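Local coordinates for ribosomal protein L11 methyltransferase (Lactobacillus delbrueckii subsp. bulgaricus ATCC BAA-365, PDB 3GRZ), which probably methylates ribosomal protein L11, using S-adenosyl-L-methionine to trimethylate lysine side chains, and is represented here by its C-terminal methyltransferase fragment, at residues D27-F39 and S92-N106. Sequence-based numbering, arbitrary orientation. Where two conformers were deposited one is given.
Sequences DQEIIRLDPGLAF and SDESMTAAEENAALN
Asn106, near the C-terminal end of helix 93-105, reads both backbone polar groups of Arg32 on strand 29-33. Its OD1 accepts from Arg32 N at 2.7 Å, nearly straight and on a lone pair in the carbonyl plane, while ND2 donates to Arg32 O at 2.8 Å. The same ND2 also donates to Asn102 O one turn back, from above that carbonyl plane, and a water joins OD1 to Ile30 O, so the amide is fixed in rotation. With the amide gone, as in an alanine at this position, Arg32 N and O are likely to lose both bonds and Ile30 O its water link, weakening the hold of the strand on the helix. One turn earlier, Asn102 repeats the theme: with CG beside its backbone N (chi1 -72°), OD1 takes Asp34 N at 2.8 Å, the donor tilted 27° from the carbonyl plane. Its ND2 is held by Ser71 O and by a water on Asp34 O, and Leu33 CD2 lies 3.6 Å from Asn102 CG. Beyond the Asx turn that Asp34 makes with Gly36 N, the chain returns to the helix. Leu37 crosses Glu101 at about a right angle, its CD1 3.8 Å from Glu101 CB, and sets CB on the methyl of Ala98. Phe39, poorly ordered, brings CE2 to 3.7 Å from Ser95 CB. Ser95 OG hydrogen-bonds to Gly70 O and to OD2 of Asp90, which probably binds S-adenosyl-L-methionine. The contact thus joins the outer strand of the small N-terminal sheet and the loop after it to a helix of the Rossmann-like methyltransferase fold, beside the probable cofactor site.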
loop_
_atom_site.group_PDB
_atom_site.type_symbol
_atom_site.label_atom_id
_atom_site.label_comp_id
_atom_site.label_asym_id
_atom_site.label_seq_id
_atom_site.Cartn_x
_atom_site.Cartn_y
_atom_site.Cartn_z
ATOM N N ASP B 27 5.917 6.010 -15.510
ATOM C CA ASP B 27 4.568 6.171 -14.959
ATOM C C ASP B 27 4.514 6.323 -13.430
ATOM O O ASP B 27 3.423 6.325 -12.844
ATOM C CB ASP B 27 3.666 5.018 -15.408
ATOM C CG ASP B 27 4.154 3.664 -14.918
ATOM O OD1 ASP B 27 5.387 3.432 -14.905
ATOM O OD2 ASP B 27 3.293 2.831 -14.547
ATOM N N GLN B 28 5.674 6.441 -12.781
ATOM C CA GLN B 28 5.698 6.831 -11.369
ATOM C C GLN B 28 5.352 8.314 -11.288
ATOM O O GLN B 28 6.073 9.157 -11.827
ATOM C CB GLN B 28 7.058 6.570 -10.717
ATOM C CG GLN B 28 7.075 6.903 -9.221
ATOM C CD GLN B 28 8.436 6.770 -8.603
ATOM O OE1 GLN B 28 9.437 7.142 -9.210
ATOM N NE2 GLN B 28 8.489 6.254 -7.379
ATOM N N GLU B 29 4.233 8.614 -10.639
ATOM C CA GLU B 29 3.753 9.986 -10.503
ATOM C C GLU B 29 4.694 10.826 -9.626
ATOM O O GLU B 29 5.094 10.411 -8.528
ATOM C CB GLU B 29 2.338 9.982 -9.921
ATOM C CG GLU B 29 1.592 11.276 -10.088
ATOM C CD GLU B 29 1.061 11.494 -11.504
ATOM O OE1 GLU B 29 1.321 12.581 -12.061
ATOM O OE2 GLU B 29 0.387 10.586 -12.050
ATOM N N ILE B 30 5.062 12.002 -10.127
ATOM C CA ILE B 30 5.930 12.904 -9.374
ATOM C C ILE B 30 5.095 14.059 -8.850
ATOM O O ILE B 30 4.453 14.783 -9.623
ATOM C CB ILE B 30 7.111 13.421 -10.234
ATOM C CG1 ILE B 30 7.940 12.254 -10.810
ATOM C CG2 ILE B 30 7.992 14.385 -9.444
ATOM C CD1 ILE B 30 8.406 11.186 -9.797
ATOM N N ILE B 31 5.062 14.208 -7.530
ATOM C CA ILE B 31 4.327 15.313 -6.940
ATOM C C ILE B 31 5.313 16.380 -6.471
ATOM O O ILE B 31 6.135 16.138 -5.579
ATOM C CB ILE B 31 3.385 14.853 -5.809
ATOM C CG1 ILE B 31 2.306 13.927 -6.382
ATOM C CG2 ILE B 31 2.753 16.059 -5.106
ATOM C CD1 ILE B 31 1.341 13.402 -5.341
ATOM N N ARG B 32 5.238 17.540 -7.122
ATOM C CA ARG B 32 6.063 18.682 -6.752
ATOM C C ARG B 32 5.427 19.485 -5.620
ATOM O O ARG B 32 4.236 19.807 -5.651
ATOM C CB ARG B 32 6.355 19.550 -7.976
ATOM C CG ARG B 32 7.109 18.778 -9.047
ATOM C CD ARG B 32 7.576 19.641 -10.209
ATOM N NE ARG B 32 8.526 18.894 -11.029
ATOM C CZ ARG B 32 9.842 18.889 -10.834
ATOM N NH1 ARG B 32 10.628 18.167 -11.625
ATOM N NH2 ARG B 32 10.379 19.613 -9.858
ATOM N N LEU B 33 6.231 19.775 -4.599
ATOM C CA LEU B 33 5.798 20.578 -3.463
ATOM C C LEU B 33 6.810 21.697 -3.214
ATOM O O LEU B 33 8.010 21.506 -3.402
ATOM C CB LEU B 33 5.674 19.726 -2.196
ATOM C CG LEU B 33 4.647 18.591 -2.054
ATOM C CD1 LEU B 33 4.710 18.025 -0.648
ATOM C CD2 LEU B 33 3.223 19.045 -2.366
ATOM N N ASP B 34 6.315 22.854 -2.785
ATOM C CA ASP B 34 7.161 24.012 -2.498
ATOM C C ASP B 34 7.443 24.057 -0.991
ATOM O O ASP B 34 6.532 24.295 -0.197
ATOM C CB ASP B 34 6.482 25.300 -3.005
ATOM C CG ASP B 34 7.348 26.569 -2.821
ATOM O OD1 ASP B 34 8.390 26.547 -2.120
ATOM O OD2 ASP B 34 6.965 27.608 -3.394
ATOM N N PRO B 35 8.715 23.829 -0.598
ATOM C CA PRO B 35 9.139 23.774 0.804
ATOM C C PRO B 35 9.060 25.121 1.506
ATOM O O PRO B 35 8.982 25.165 2.732
ATOM C CB PRO B 35 10.606 23.336 0.708
ATOM C CG PRO B 35 10.750 22.763 -0.645
ATOM C CD PRO B 35 9.860 23.602 -1.492
ATOM N N GLY B 36 9.080 26.201 0.730
ATOM C CA GLY B 36 8.909 27.555 1.257
ATOM C C GLY B 36 7.509 27.836 1.781
ATOM O O GLY B 36 7.322 28.738 2.598
ATOM N N LEU B 37 6.526 27.070 1.308
ATOM C CA LEU B 37 5.157 27.196 1.800
ATOM C C LEU B 37 5.011 26.397 3.084
ATOM O O LEU B 37 5.856 25.555 3.397
ATOM C CB LEU B 37 4.147 26.732 0.743
ATOM C CG LEU B 37 4.178 27.475 -0.595
ATOM C CD1 LEU B 37 3.333 26.747 -1.619
ATOM C CD2 LEU B 37 3.728 28.933 -0.439
ATOM N N ALA B 38 3.952 26.669 3.834
ATOM C CA ALA B 38 3.694 25.943 5.079
ATOM C C ALA B 38 3.328 24.471 4.814
ATOM O O ALA B 38 2.846 24.128 3.721
ATOM C CB ALA B 38 2.600 26.647 5.896
ATOM N N PHE B 39 3.580 23.623 5.818
ATOM C CA PHE B 39 3.284 22.172 5.800
ATOM C C PHE B 39 3.997 21.375 4.700
ATOM O O PHE B 39 5.171 21.598 4.404
ATOM C CB PHE B 39 1.771 21.903 5.744
ATOM C CG PHE B 39 0.957 22.760 6.677
ATOM C CD1 PHE B 39 0.896 22.466 8.038
ATOM C CD2 PHE B 39 0.238 23.854 6.191
ATOM C CE1 PHE B 39 0.142 23.252 8.901
ATOM C CE2 PHE B 39 -0.515 24.643 7.046
ATOM C CZ PHE B 39 -0.561 24.341 8.403
ATOM N N SER B 92 -6.421 27.090 8.226
ATOM C CA SER B 92 -5.547 28.242 8.026
ATOM C C SER B 92 -5.532 28.767 6.597
ATOM O O SER B 92 -5.658 27.998 5.634
ATOM C CB SER B 92 -4.116 27.917 8.477
ATOM O OG SER B 92 -3.473 27.058 7.554
ATOM N N ASP B 93 -5.342 30.080 6.479
ATOM C CA ASP B 93 -5.080 30.748 5.205
ATOM C C ASP B 93 -3.877 30.146 4.500
ATOM O O ASP B 93 -3.874 30.001 3.281
ATOM C CB ASP B 93 -4.815 32.250 5.429
ATOM C CG ASP B 93 -6.082 33.047 5.712
ATOM O OD1 ASP B 93 -5.994 34.091 6.400
ATOM O OD2 ASP B 93 -7.164 32.638 5.241
ATOM N N GLU B 94 -2.850 29.798 5.272
ATOM C CA GLU B 94 -1.600 29.338 4.681
ATOM C C GLU B 94 -1.690 27.930 4.153
ATOM O O GLU B 94 -0.987 27.608 3.216
ATOM C CB GLU B 94 -0.384 29.478 5.606
ATOM C CG GLU B 94 -0.681 29.562 7.055
ATOM C CD GLU B 94 -1.175 30.933 7.471
ATOM O OE1 GLU B 94 -0.568 31.960 7.098
ATOM O OE2 GLU B 94 -2.194 30.959 8.167
ATOM N N SER B 95 -2.551 27.102 4.739
ATOM C CA SER B 95 -2.850 25.808 4.121
ATOM C C SER B 95 -3.602 25.986 2.804
ATOM O O SER B 95 -3.282 25.338 1.812
ATOM C CB SER B 95 -3.637 24.890 5.056
ATOM O OG SER B 95 -4.060 23.752 4.324
ATOM N N MET B 96 -4.596 26.876 2.802
ATOM C CA MET B 96 -5.324 27.210 1.587
ATOM C C MET B 96 -4.389 27.686 0.475
ATOM O O MET B 96 -4.521 27.245 -0.663
ATOM C CB MET B 96 -6.429 28.232 1.867
ATOM C CG MET B 96 -7.557 27.732 2.792
ATOM S SD MET B 96 -8.595 26.428 2.087
ATOM C CE MET B 96 -7.859 24.972 2.787
ATOM N N THR B 97 -3.409 28.521 0.829
ATOM C CA THR B 97 -2.361 28.973 -0.104
ATOM C C THR B 97 -1.464 27.825 -0.573
ATOM O O THR B 97 -1.240 27.661 -1.778
ATOM C CB THR B 97 -1.490 30.097 0.535
ATOM O OG1 THR B 97 -2.330 31.198 0.883
ATOM C CG2 THR B 97 -0.397 30.595 -0.426
ATOM N N ALA B 98 -0.949 27.036 0.373
ATOM C CA ALA B 98 -0.044 25.947 0.028
ATOM C C ALA B 98 -0.732 24.910 -0.877
ATOM O O ALA B 98 -0.176 24.539 -1.898
ATOM C CB ALA B 98 0.527 25.295 1.287
ATOM N N ALA B 99 -1.948 24.493 -0.515
ATOM C CA ALA B 99 -2.699 23.492 -1.297
ATOM C C ALA B 99 -2.953 23.948 -2.727
ATOM O O ALA B 99 -2.702 23.188 -3.663
ATOM C CB ALA B 99 -4.009 23.119 -0.611
ATOM N N GLU B 100 -3.405 25.193 -2.898
ATOM C CA GLU B 100 -3.628 25.755 -4.236
ATOM C C GLU B 100 -2.350 25.857 -5.061
ATOM O O GLU B 100 -2.326 25.434 -6.231
ATOM C CB GLU B 100 -4.310 27.123 -4.173
ATOM C CG GLU B 100 -4.724 27.631 -5.560
ATOM C CD GLU B 100 -5.448 28.972 -5.543
ATOM O OE1 GLU B 100 -5.416 29.692 -4.523
ATOM O OE2 GLU B 100 -6.051 29.309 -6.578
ATOM N N GLU B 101 -1.294 26.396 -4.451
ATOM C CA GLU B 101 -0.025 26.593 -5.145
ATOM C C GLU B 101 0.682 25.273 -5.465
ATOM O O GLU B 101 1.207 25.107 -6.571
ATOM C CB GLU B 101 0.892 27.562 -4.368
ATOM C CG GLU B 101 0.296 28.989 -4.253
ATOM C CD GLU B 101 1.310 30.094 -3.889
ATOM O OE1 GLU B 101 2.541 29.849 -3.902
ATOM O OE2 GLU B 101 0.855 31.228 -3.600
ATOM N N ASN B 102 0.692 24.336 -4.507
ATOM C CA ASN B 102 1.220 22.988 -4.764
ATOM C C ASN B 102 0.406 22.256 -5.834
ATOM O O ASN B 102 0.991 21.613 -6.712
ATOM C CB ASN B 102 1.341 22.151 -3.485
ATOM C CG ASN B 102 2.487 22.605 -2.572
ATOM O OD1 ASN B 102 3.528 23.065 -3.037
ATOM N ND2 ASN B 102 2.296 22.457 -1.265
ATOM N N ALA B 103 -0.928 22.382 -5.808
ATOM C CA ALA B 103 -1.754 21.784 -6.896
ATOM C C ALA B 103 -1.330 22.312 -8.269
ATOM O O ALA B 103 -1.094 21.532 -9.207
ATOM C CB ALA B 103 -3.240 22.021 -6.670
ATOM N N ALA B 104 -1.206 23.641 -8.354
ATOM C CA ALA B 104 -0.829 24.352 -9.575
ATOM C C ALA B 104 0.546 23.931 -10.087
ATOM O O ALA B 104 0.733 23.788 -11.296
ATOM C CB ALA B 104 -0.874 25.863 -9.341
ATOM N N LEU B 105 1.500 23.717 -9.175
ATOM C CA LEU B 105 2.827 23.178 -9.553
ATOM C C LEU B 105 2.724 21.826 -10.231
ATOM O O LEU B 105 3.623 21.418 -10.979
ATOM C CB LEU B 105 3.754 23.040 -8.338
ATOM C CG LEU B 105 4.355 24.301 -7.710
ATOM C CD1 LEU B 105 4.994 23.925 -6.378
ATOM C CD2 LEU B 105 5.357 25.021 -8.662
ATOM N N ASN B 106 1.631 21.114 -9.962
ATOM C CA ASN B 106 1.431 19.815 -10.576
ATOM C C ASN B 106 0.405 19.852 -11.703
ATOM O O ASN B 106 -0.044 18.810 -12.168
ATOM C CB ASN B 106 1.085 18.785 -9.495
ATOM C CG ASN B 106 2.256 18.529 -8.562
ATOM O OD1 ASN B 106 3.233 17.888 -8.943
ATOM N ND2 ASN B 106 2.181 19.066 -7.351
HETATM O O HOH W 1 2.877 16.466 -11.217
HETATM O O HOH W 2 4.377 22.719 0.748
HETATM O O HOH W 3 1.502 28.510 2.697
#